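Local coordinates for Serine/threonine-protein kinase Tel1 (Chaetomium thermophilum, PDB 6SKY) that probably acts as an ATP-dependent serine/threonine kinase that senses DNA damage and activates checkpoint signalling, phosphorylating [ST]-Q sites, at residues K1791-A1794 against E1795-P1799; A1944-Y1948 against E1949-A1953; H2175-R2178 against Q2179-L2182. One frame throughout, in Å; residues are numbered along the deposited sequence.

How the contacts relate
The three contacts are local, each bringing together side chains and backbone a few residues apart at a helix end of the alpha-solenoid. Contact 1, at the start of helix 1793-1808, is partly buried and combines backbone bonds and charged side chains folded against a glycine with phenylalanines turned into neighbouring helices. Contact 2 is a surface contact, where helix 1939-1948 terminates, and adds a salt bridge to backbone capping. Contact 3, partly buried, starts helix 2178-2189 and relies on a threonine hydroxyl. Contacts 2 and 3 lie in the FAT region, centres about 16 Å apart, and both reach the second subunit; contact 1 is about 44 and 52 Å from them, centre to centre, touching its own chain alone.

Contact 1 of 3, residues K1791-A1794 against E1795-P1799; sequences KGFA and ERAFP
The guanidinium of Arg1796 turns one face to Phe1793 CA, while Gly1792 O approaches the group obliquely. The Phe1793 ring in turn receives Arg1796 NH2 at 4.2 Å from CD1 and the methyl of Ala1797, whose CB is 3.9 Å from CE2, both at a slant. Phe1793 leans forward along the helix, beside the methyl of Ala1797 one turn on, because its CG lies opposite the backbone N about CA-CB (chi1 -176°). The arginine instead bends at chi2 and chi3, which folds it back past the start of the helix, its CG 3.2 Å from Gly1792 O.

The backbone closes the first turn: Ala1797 N donates to Phe1793 O at 3.0 Å, and more weakly to Ala1794 O at 3.3 Å. Glu1795, bent at chi2, brings OE1 to 3.5 Å from Gly1792 CA. The positive phi of Gly1792 (77°), just before the helix, by itself favours glycine. The helix is kinked at Pro1799, which has no N-H to give to the preceding turn.

Far from the kinase site, this is packing within the alpha-solenoid. Phe1793 rests on Leu1783, Ile1786 and Leu1787 of helix 1783-1789, and with Ala1797 on Leu1677 of helix 1670-1684. Phe1798 meets the ring of Trp1762 and touches Leu1841 and Thr1845 of helix 1836-1849.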
loop_
_atom_site.group_PDB
_atom_site.type_symbol
_atom_site.label_atom_id
_atom_site.label_comp_id
_atom_site.label_asym_id
_atom_site.label_seq_id
_atom_site.Cartn_x
_atom_site.Cartn_y
_atom_site.Cartn_z
ATOM N N LYS A 1791 39.677 51.143 -2.957
ATOM C CA LYS A 1791 38.608 50.479 -3.684
ATOM C C LYS A 1791 38.070 49.307 -2.876
ATOM O O LYS A 1791 38.840 48.488 -2.370
ATOM C CB LYS A 1791 39.114 49.993 -5.039
ATOM C CG LYS A 1791 38.278 48.901 -5.663
ATOM C CD LYS A 1791 38.923 48.387 -6.937
ATOM C CE LYS A 1791 38.119 47.255 -7.543
ATOM N NZ LYS A 1791 38.645 46.852 -8.875
ATOM N N GLY A 1792 36.749 49.226 -2.767
ATOM C CA GLY A 1792 36.118 48.156 -2.030
ATOM C C GLY A 1792 36.157 48.300 -0.531
ATOM O O GLY A 1792 35.769 47.366 0.171
ATOM N N PHE A 1793 36.618 49.436 -0.017
ATOM C CA PHE A 1793 36.661 49.647 1.421
ATOM C C PHE A 1793 35.308 50.057 1.969
ATOM O O PHE A 1793 34.970 49.701 3.103
ATOM C CB PHE A 1793 37.702 50.710 1.752
ATOM C CG PHE A 1793 37.901 50.936 3.214
ATOM C CD1 PHE A 1793 38.717 50.109 3.945
ATOM C CD2 PHE A 1793 37.301 51.994 3.848
ATOM C CE1 PHE A 1793 38.911 50.322 5.279
ATOM C CE2 PHE A 1793 37.495 52.206 5.184
ATOM C CZ PHE A 1793 38.299 51.369 5.898
ATOM N N ALA A 1794 34.526 50.791 1.183
ATOM C CA ALA A 1794 33.243 51.285 1.663
ATOM C C ALA A 1794 32.262 50.150 1.895
ATOM O O ALA A 1794 31.509 50.168 2.870
ATOM C CB ALA A 1794 32.669 52.289 0.676
ATOM N N GLU A 1795 32.257 49.149 1.021
ATOM C CA GLU A 1795 31.376 48.011 1.235
ATOM C C GLU A 1795 31.778 47.205 2.459
ATOM O O GLU A 1795 30.913 46.641 3.133
ATOM C CB GLU A 1795 31.358 47.118 0.003
ATOM C CG GLU A 1795 30.601 47.707 -1.164
ATOM C CD GLU A 1795 31.454 48.616 -2.020
ATOM O OE1 GLU A 1795 32.664 48.342 -2.158
ATOM O OE2 GLU A 1795 30.915 49.604 -2.563
ATOM N N ARG A 1796 33.069 47.125 2.763
ATOM C CA ARG A 1796 33.488 46.386 3.944
ATOM C C ARG A 1796 33.242 47.169 5.221
ATOM O O ARG A 1796 33.086 46.566 6.284
ATOM C CB ARG A 1796 34.967 46.009 3.849
ATOM C CG ARG A 1796 35.342 45.327 2.561
ATOM C CD ARG A 1796 36.456 44.318 2.748
ATOM N NE ARG A 1796 37.657 44.885 3.348
ATOM C CZ ARG A 1796 38.587 45.560 2.680
ATOM N NH1 ARG A 1796 38.452 45.770 1.380
ATOM N NH2 ARG A 1796 39.650 46.036 3.314
ATOM N N ALA A 1797 33.200 48.495 5.141
ATOM C CA ALA A 1797 33.096 49.332 6.323
ATOM C C ALA A 1797 31.717 49.928 6.529
ATOM O O ALA A 1797 31.507 50.613 7.526
ATOM C CB ALA A 1797 34.125 50.457 6.258
ATOM N N PHE A 1798 30.781 49.690 5.621
ATOM C CA PHE A 1798 29.468 50.326 5.708
ATOM C C PHE A 1798 28.721 50.049 7.008
ATOM O O PHE A 1798 28.223 51.011 7.622
ATOM C CB PHE A 1798 28.650 49.905 4.487
ATOM C CG PHE A 1798 27.450 50.737 4.251
ATOM C CD1 PHE A 1798 27.573 52.006 3.746
ATOM C CD2 PHE A 1798 26.195 50.248 4.517
ATOM C CE1 PHE A 1798 26.476 52.769 3.525
ATOM C CE2 PHE A 1798 25.094 51.011 4.295
ATOM C CZ PHE A 1798 25.234 52.273 3.799
ATOM N N PRO A 1799 28.584 48.804 7.481
ATOM C CA PRO A 1799 27.828 48.596 8.721
ATOM C C PRO A 1799 28.429 49.293 9.920
ATOM O O PRO A 1799 27.694 49.831 10.750
ATOM C CB PRO A 1799 27.856 47.075 8.880
ATOM C CG PRO A 1799 28.057 46.572 7.548
ATOM C CD PRO A 1799 28.987 47.514 6.904
#

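Contact 2 of 3, residues A1944-Y1948 against E1949-A1953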
loop_
_atom_site.group_PDB
_atom_site.type_symbol
_atom_site.label_atom_id
_atom_site.label_comp_id
_atom_site.label_asym_id
_atom_site.label_seq_id
_atom_site.Cartn_x
_atom_site.Cartn_y
_atom_site.Cartn_z
ATOM N N ALA A 1944 1.265 20.297 -7.119
ATOM C CA ALA A 1944 2.418 21.125 -6.784
ATOM C C ALA A 1944 3.207 20.529 -5.628
ATOM O O ALA A 1944 4.441 20.495 -5.658
ATOM C CB ALA A 1944 1.969 22.541 -6.448
ATOM N N ARG A 1945 2.513 20.046 -4.603
ATOM C CA ARG A 1945 3.207 19.416 -3.490
ATOM C C ARG A 1945 3.871 18.111 -3.901
ATOM O O ARG A 1945 4.941 17.776 -3.385
ATOM C CB ARG A 1945 2.243 19.168 -2.339
ATOM C CG ARG A 1945 2.866 18.406 -1.205
ATOM C CD ARG A 1945 1.852 18.015 -0.159
ATOM N NE ARG A 1945 0.839 17.101 -0.671
ATOM C CZ ARG A 1945 1.050 15.813 -0.919
ATOM N NH1 ARG A 1945 0.066 15.057 -1.373
ATOM N NH2 ARG A 1945 2.247 15.282 -0.723
ATOM N N LEU A 1946 3.262 17.358 -4.818
ATOM C CA LEU A 1946 3.870 16.100 -5.243
ATOM C C LEU A 1946 5.073 16.327 -6.139
ATOM O O LEU A 1946 5.988 15.502 -6.164
ATOM C CB LEU A 1946 2.848 15.233 -5.968
ATOM C CG LEU A 1946 1.800 14.542 -5.113
ATOM C CD1 LEU A 1946 0.739 13.972 -6.006
ATOM C CD2 LEU A 1946 2.448 13.456 -4.296
ATOM N N GLU A 1947 5.084 17.421 -6.894
ATOM C CA GLU A 1947 6.238 17.707 -7.732
ATOM C C GLU A 1947 7.363 18.348 -6.937
ATOM O O GLU A 1947 8.536 18.119 -7.248
ATOM C CB GLU A 1947 5.834 18.589 -8.912
ATOM C CG GLU A 1947 5.655 20.054 -8.588
ATOM C CD GLU A 1947 4.953 20.810 -9.693
ATOM O OE1 GLU A 1947 4.295 20.164 -10.534
ATOM O OE2 GLU A 1947 5.055 22.052 -9.721
ATOM N N TYR A 1948 7.037 19.147 -5.916
ATOM C CA TYR A 1948 8.052 19.566 -4.957
ATOM C C TYR A 1948 8.690 18.355 -4.297
ATOM O O TYR A 1948 9.914 18.260 -4.184
ATOM C CB TYR A 1948 7.435 20.485 -3.900
ATOM C CG TYR A 1948 8.333 20.737 -2.710
ATOM C CD1 TYR A 1948 9.185 21.827 -2.681
ATOM C CD2 TYR A 1948 8.333 19.881 -1.619
ATOM C CE1 TYR A 1948 10.010 22.047 -1.612
ATOM C CE2 TYR A 1948 9.156 20.095 -0.552
ATOM C CZ TYR A 1948 9.991 21.179 -0.553
ATOM O OH TYR A 1948 10.811 21.395 0.524
ATOM N N GLU A 1949 7.860 17.422 -3.849
ATOM C CA GLU A 1949 8.293 16.226 -3.145
ATOM C C GLU A 1949 9.044 15.254 -4.037
ATOM O O GLU A 1949 9.632 14.299 -3.521
ATOM C CB GLU A 1949 7.064 15.550 -2.550
ATOM C CG GLU A 1949 7.319 14.585 -1.442
ATOM C CD GLU A 1949 6.035 14.187 -0.749
ATOM O OE1 GLU A 1949 4.985 14.174 -1.424
ATOM O OE2 GLU A 1949 6.071 13.904 0.468
ATOM N N ASN A 1950 9.030 15.468 -5.353
ATOM C CA ASN A 1950 9.646 14.563 -6.324
ATOM C C ASN A 1950 9.093 13.150 -6.188
ATOM O O ASN A 1950 9.836 12.175 -6.077
ATOM C CB ASN A 1950 11.169 14.563 -6.201
ATOM C CG ASN A 1950 11.813 15.632 -7.041
ATOM O OD1 ASN A 1950 11.157 16.578 -7.475
ATOM N ND2 ASN A 1950 13.107 15.492 -7.282
ATOM N N ASP A 1951 7.771 13.043 -6.191
ATOM C CA ASP A 1951 7.156 11.731 -6.152
ATOM C C ASP A 1951 7.226 11.084 -7.532
ATOM O O ASP A 1951 7.481 11.732 -8.547
ATOM C CB ASP A 1951 5.714 11.824 -5.667
ATOM C CG ASP A 1951 5.207 10.514 -5.107
ATOM O OD1 ASP A 1951 5.717 9.453 -5.517
ATOM O OD2 ASP A 1951 4.297 10.542 -4.255
ATOM N N GLY A 1952 6.978 9.784 -7.563
ATOM C CA GLY A 1952 7.212 9.018 -8.767
ATOM C C GLY A 1952 5.975 8.891 -9.617
ATOM O O GLY A 1952 5.621 9.821 -10.343
ATOM N N ALA A 1953 5.324 7.732 -9.556
ATOM C CA ALA A 1953 4.088 7.538 -10.293
ATOM C C ALA A 1953 2.956 8.403 -9.766
ATOM O O ALA A 1953 1.992 8.658 -10.497
ATOM C CB ALA A 1953 3.679 6.068 -10.245
#
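A Schellman motif ends helix 1939-1948, with Asn1950 as its C-prime residue at a positive phi of 56°. Its two backbone bonds run from Asp1951 N to Leu1946 O, 3.0 Å and almost straight (N-H...O 176°), and from Asn1950 N to Glu1947 O, which is weak at 3.3 Å. Just before them, Glu1949 N still donates to Arg1945 O at 3.0 Å as a last ordinary helical bond. Together the three bonds satisfy carbonyls of the final turn while the chain leaves for helix 1953-1968, where Gly1952 takes the N-cap position. This is a short link between consecutive helices of the FAT region, consistent with its alpha-solenoid build.

On one side of the cap, Arg1945 and Glu1949 run alongside one another. Glu1949 is extended beyond CG, whereas Arg1945 stays straight as far as chi2 and then bends at chi3, which lifts NH2 to Glu1949 OE1 in a salt bridge of 3.0 Å. OE1 meets the guanidinium at its rim, little displaced from its plane, although the two planar groups stand 87° apart, so the carboxylate engages it through one oxygen, not in a bidentate pair. The same arginine uses NH1 for a salt bridge to Glu2219 of the second subunit, so its charge is probably divided between Glu1949 and the neighbouring subunit. Tyr1948 stacks its ring on Tyr1930.

The apolar side of the motif is held by Leu1946, which also touches Lys1954, Ser1955 and Phe1958 of the following helix. Its side chain and that of Asp1951 are close companions with a common heading, the leucine CD2 methyl 3.9 Å from Asp1951 CB and 3.5 Å from OD2.

Contact 3 of 3, residues H2175-R2178 against Q2179-L2182; sequences HRAR and QETL
Thr2181 lays its CG2 methyl over Ala2177 O at 3.3 Å and gives its hydroxyl to Arg2178 O, OG1 standing 2.7 Å away, within the first turn of helix 2178-2189. Ala2177 is the N-cap of this helix, and just before it Arg2176 ends the preceding helix 2154-2174 in a Schellman motif, making a tight helix-to-helix turn of the FAT solenoid. A chi1 of 63° sets OG1 between the backbone N and the carbonyl carbon, facing back to the carbonyl of Arg2178. Arg2178 O is gripped twice, since Leu2182 N also donates to it at 3.0 Å, while Thr2181 N bonds only weakly to Ala2177 O. With a valine in place of Thr2181 the hydroxyl is gone, and Arg2178 O would probably lose one of its two grips, leaving the Leu2182 amide as its firm donor.

Phe2172 of helix 2154-2174 touches Thr2181, and Leu2182 packs on Phe1958 of the second subunit. The Arg2178 side chain bends at chi2 and carries one face of its guanidinium over Arg2176 CA, which lies 3.9 Å above the guanidinium plane and off-centre.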
loop_
_atom_site.group_PDB
_atom_site.type_symbol
_atom_site.label_atom_id
_atom_site.label_comp_id
_atom_site.label_asym_id
_atom_site.label_seq_id
_atom_site.Cartn_x
_atom_site.Cartn_y
_atom_site.Cartn_z
ATOM N N HIS A 2175 17.744 2.877 0.063
ATOM C CA HIS A 2175 16.935 4.078 -0.091
ATOM C C HIS A 2175 15.496 3.786 -0.475
ATOM O O HIS A 2175 14.730 4.732 -0.667
ATOM C CB HIS A 2175 17.537 4.999 -1.148
ATOM C CG HIS A 2175 18.645 5.862 -0.645
ATOM N ND1 HIS A 2175 19.854 5.355 -0.234
ATOM C CD2 HIS A 2175 18.732 7.201 -0.499
ATOM C CE1 HIS A 2175 20.636 6.343 0.151
ATOM N NE2 HIS A 2175 19.978 7.475 -0.002
ATOM N N ARG A 2176 15.121 2.516 -0.613
ATOM C CA ARG A 2176 13.784 2.121 -1.053
ATOM C C ARG A 2176 13.426 2.763 -2.387
ATOM O O ARG A 2176 12.316 3.257 -2.577
ATOM C CB ARG A 2176 12.728 2.453 -0.000
ATOM C CG ARG A 2176 13.020 1.905 1.376
ATOM C CD ARG A 2176 13.001 0.401 1.378
ATOM N NE ARG A 2176 13.117 -0.155 2.722
ATOM C CZ ARG A 2176 12.102 -0.272 3.572
ATOM N NH1 ARG A 2176 12.299 -0.798 4.773
ATOM N NH2 ARG A 2176 10.891 0.143 3.225
ATOM N N ALA A 2177 14.369 2.759 -3.318
ATOM C CA ALA A 2177 14.151 3.286 -4.661
ATOM C C ALA A 2177 13.855 2.104 -5.570
ATOM O O ALA A 2177 14.770 1.423 -6.033
ATOM C CB ALA A 2177 15.362 4.077 -5.135
ATOM N N ARG A 2178 12.571 1.852 -5.818
ATOM C CA ARG A 2178 12.176 0.631 -6.508
ATOM C C ARG A 2178 12.553 0.681 -7.976
ATOM O O ARG A 2178 13.077 -0.293 -8.529
ATOM C CB ARG A 2178 10.673 0.406 -6.370
ATOM C CG ARG A 2178 10.154 0.345 -4.967
ATOM C CD ARG A 2178 10.960 -0.599 -4.129
ATOM N NE ARG A 2178 10.416 -0.700 -2.781
ATOM C CZ ARG A 2178 11.114 -1.100 -1.726
ATOM N NH1 ARG A 2178 10.535 -1.168 -0.539
ATOM N NH2 ARG A 2178 12.392 -1.421 -1.856
ATOM N N GLN A 2179 12.284 1.805 -8.628
ATOM C CA GLN A 2179 12.506 1.885 -10.060
ATOM C C GLN A 2179 13.984 1.802 -10.402
ATOM O O GLN A 2179 14.342 1.267 -11.451
ATOM C CB GLN A 2179 11.889 3.164 -10.606
ATOM C CG GLN A 2179 11.832 3.223 -12.111
ATOM C CD GLN A 2179 11.077 2.073 -12.707
ATOM O OE1 GLN A 2179 11.502 1.474 -13.688
ATOM N NE2 GLN A 2179 9.941 1.761 -12.121
ATOM N N GLU A 2180 14.859 2.275 -9.524
ATOM C CA GLU A 2180 16.280 2.215 -9.820
ATOM C C GLU A 2180 16.833 0.810 -9.664
ATOM O O GLU A 2180 17.691 0.396 -10.446
ATOM C CB GLU A 2180 17.041 3.191 -8.938
ATOM C CG GLU A 2180 16.754 4.631 -9.245
ATOM C CD GLU A 2180 17.013 4.982 -10.696
ATOM O OE1 GLU A 2180 17.913 4.376 -11.315
ATOM O OE2 GLU A 2180 16.314 5.867 -11.228
ATOM N N THR A 2181 16.355 0.052 -8.680
ATOM C CA THR A 2181 16.757 -1.346 -8.589
ATOM C C THR A 2181 16.218 -2.143 -9.764
ATOM O O THR A 2181 16.895 -3.038 -10.273
ATOM C CB THR A 2181 16.280 -1.962 -7.280
ATOM O OG1 THR A 2181 14.852 -1.947 -7.243
ATOM C CG2 THR A 2181 16.809 -1.194 -6.113
ATOM N N LEU A 2182 15.008 -1.824 -10.214
ATOM C CA LEU A 2182 14.455 -2.479 -11.393
ATOM C C LEU A 2182 15.295 -2.190 -12.630
ATOM O O LEU A 2182 15.646 -3.104 -13.385
ATOM C CB LEU A 2182 13.020 -2.016 -11.590
ATOM C CG LEU A 2182 12.013 -2.933 -12.249
ATOM C CD1 LEU A 2182 12.181 -4.318 -11.713
ATOM C CD2 LEU A 2182 10.659 -2.416 -11.921
#